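Local coordinates for DUF309 domain-containing protein (PDB 2CWY), which is of unknown function but belongs to the DUF309 family and folds as a small all-helical protein, at residues 3-8 / 37-42. Sequence-based numbering, arbitrary orientation.
Sequences PDWEEV and RLLQGV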
loop_
_atom_site.group_PDB
_atom_site.type_symbol
_atom_site.label_atom_id
_atom_site.label_comp_id
_atom_site.label_asym_id
_atom_site.label_seq_id
_atom_site.Cartn_x
_atom_site.Cartn_y
_atom_site.Cartn_z
ATOM N N PRO A 3 -0.551 12.499 0.320
ATOM C CA PRO A 3 0.067 11.966 1.540
ATOM C C PRO A 3 1.494 12.451 1.820
ATOM O O PRO A 3 2.251 12.719 0.895
ATOM C CB PRO A 3 0.050 10.448 1.302
ATOM C CG PRO A 3 -1.072 10.243 0.328
ATOM C CD PRO A 3 -0.906 11.411 -0.610
ATOM N N ASP A 4 1.842 12.582 3.099
ATOM C CA ASP A 4 3.213 12.910 3.486
ATOM C C ASP A 4 3.734 11.481 3.681
ATOM O O ASP A 4 3.494 10.869 4.719
ATOM C CB ASP A 4 3.270 13.649 4.828
ATOM C CG ASP A 4 4.696 13.830 5.332
ATOM O OD1 ASP A 4 5.551 12.955 5.065
ATOM O OD2 ASP A 4 4.972 14.841 6.005
ATOM N N TRP A 5 4.424 10.941 2.680
ATOM C CA TRP A 5 4.892 9.563 2.764
ATOM C C TRP A 5 5.853 9.278 3.918
ATOM O O TRP A 5 5.967 8.140 4.368
ATOM C CB TRP A 5 5.474 9.128 1.406
ATOM C CG TRP A 5 4.438 9.063 0.299
ATOM C CD1 TRP A 5 4.382 9.832 -0.833
ATOM C CD2 TRP A 5 3.329 8.149 0.214
ATOM N NE1 TRP A 5 3.311 9.447 -1.616
ATOM C CE2 TRP A 5 2.652 8.419 -0.994
ATOM C CE3 TRP A 5 2.849 7.125 1.043
ATOM C CZ2 TRP A 5 1.511 7.697 -1.397
ATOM C CZ3 TRP A 5 1.716 6.402 0.639
ATOM C CH2 TRP A 5 1.065 6.698 -0.570
ATOM N N GLU A 6 6.535 10.303 4.418
ATOM C CA GLU A 6 7.431 10.087 5.542
ATOM C C GLU A 6 6.580 9.647 6.732
ATOM O O GLU A 6 6.932 8.723 7.454
ATOM C CB GLU A 6 8.198 11.367 5.872
ATOM C CG GLU A 6 9.461 11.132 6.701
ATOM C CD GLU A 6 10.299 9.940 6.210
ATOM O OE1 GLU A 6 10.266 9.621 4.996
ATOM O OE2 GLU A 6 11.004 9.327 7.042
ATOM N N GLU A 7 5.447 10.308 6.927
ATOM C CA GLU A 7 4.542 9.952 8.016
ATOM C C GLU A 7 3.917 8.581 7.794
ATOM O O GLU A 7 3.829 7.765 8.719
ATOM C CB GLU A 7 3.413 10.978 8.132
ATOM C CG GLU A 7 3.850 12.281 8.743
ATOM C CD GLU A 7 4.519 12.066 10.083
ATOM O OE1 GLU A 7 3.868 11.478 10.981
ATOM O OE2 GLU A 7 5.692 12.478 10.225
ATOM N N VAL A 8 3.483 8.329 6.567
ATOM C CA VAL A 8 2.833 7.063 6.245
ATOM C C VAL A 8 3.784 5.894 6.426
ATOM O O VAL A 8 3.425 4.873 7.004
ATOM C CB VAL A 8 2.277 7.080 4.806
ATOM C CG1 VAL A 8 1.688 5.714 4.453
ATOM C CG2 VAL A 8 1.207 8.166 4.678
ATOM N N ARG A 37 -4.722 4.584 -8.538
ATOM C CA ARG A 37 -4.259 3.204 -8.563
ATOM C C ARG A 37 -3.150 3.003 -7.529
ATOM O O ARG A 37 -3.146 2.021 -6.779
ATOM C CB ARG A 37 -3.757 2.845 -9.971
ATOM C CG ARG A 37 -4.889 2.513 -10.948
ATOM C CD ARG A 37 -4.365 2.441 -12.371
ATOM N NE ARG A 37 -3.254 1.502 -12.485
ATOM C CZ ARG A 37 -2.339 1.557 -13.445
ATOM N NH1 ARG A 37 -2.411 2.507 -14.370
ATOM N NH2 ARG A 37 -1.347 0.677 -13.469
ATOM N N LEU A 38 -2.213 3.944 -7.485
ATOM C CA LEU A 38 -1.128 3.853 -6.535
ATOM C C LEU A 38 -1.658 3.808 -5.105
ATOM O O LEU A 38 -1.247 2.963 -4.316
ATOM C CB LEU A 38 -0.190 5.041 -6.686
ATOM C CG LEU A 38 0.840 5.118 -5.559
ATOM C CD1 LEU A 38 1.883 4.015 -5.736
ATOM C CD2 LEU A 38 1.480 6.460 -5.564
ATOM N N LEU A 39 -2.568 4.721 -4.766
ATOM C CA LEU A 39 -3.117 4.760 -3.406
ATOM C C LEU A 39 -3.825 3.458 -3.034
ATOM O O LEU A 39 -3.621 2.919 -1.938
ATOM C CB LEU A 39 -4.052 5.971 -3.254
ATOM C CG LEU A 39 -3.297 7.312 -3.278
ATOM C CD1 LEU A 39 -4.241 8.443 -3.639
ATOM C CD2 LEU A 39 -2.646 7.561 -1.913
ATOM N N GLN A 40 -4.634 2.927 -3.944
ATOM C CA GLN A 40 -5.320 1.684 -3.645
ATOM C C GLN A 40 -4.337 0.516 -3.526
ATOM O O GLN A 40 -4.552 -0.386 -2.737
ATOM C CB GLN A 40 -6.369 1.370 -4.701
ATOM C CG GLN A 40 -7.385 0.355 -4.192
ATOM C CD GLN A 40 -8.604 0.281 -5.071
ATOM O OE1 GLN A 40 -8.490 0.144 -6.288
ATOM N NE2 GLN A 40 -9.780 0.367 -4.464
ATOM N N GLY A 41 -3.262 0.546 -4.310
ATOM C CA GLY A 41 -2.264 -0.509 -4.250
ATOM C C GLY A 41 -1.574 -0.526 -2.894
ATOM O O GLY A 41 -1.401 -1.584 -2.290
ATOM N N VAL A 42 -1.176 0.645 -2.410
ATOM C CA VAL A 42 -0.521 0.748 -1.103
ATOM C C VAL A 42 -1.515 0.317 -0.005
ATOM O O VAL A 42 -1.148 -0.373 0.951
ATOM C CB VAL A 42 -0.047 2.198 -0.828
ATOM C CG1 VAL A 42 0.522 2.313 0.598
ATOM C CG2 VAL A 42 1.002 2.597 -1.844
#
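Leu39 sends one methyl, CD2, up to both Pro3 and Trp5, and that methyl is the focus of the contact. It lies 3.8 Å from CG of Pro3 and 4.0 Å from CH2 of Trp5. Leu39 CG stands anti to its own carbonyl carbon (chi1 -69°), and CD2 branches from there toward the N-terminal segment. The outer atoms of the indole's six-membered ring make the remaining contacts: CZ2 comes within 4.3 Å of Leu38 CD2, while CZ3 sits at the same 4.3 Å from Val42 CG1. All three aliphatic side chains approach the indole obliquely. Pro3 also packs inside its own segment, its CB lying 3.9 Å above the indole plane, over the ring centre, and both side chains meet Leu39 CD2.

Behind them, Asp4 N-caps helix 5-13: OD1 accepts from Glu7 N at 3.2 Å, from above the carboxylate plane, and more weakly from Glu6 N. This cap helps hold the first turn, from which Trp5 projects. Around the contact, Leu24 of helix 17-30 touches Pro3 and Val42, helix 81-92 brings Trp81 to Leu38 and Leu84 to Val42, and Trp5 NE1 makes a weak hydrogen bond to Met77 O. With no hydrogen bond between the two segments and every touching residue buried, the join between the start of helix 5-13 and helix 33-53 rests on the fit of apolar side chains rather than on directional polar bonds.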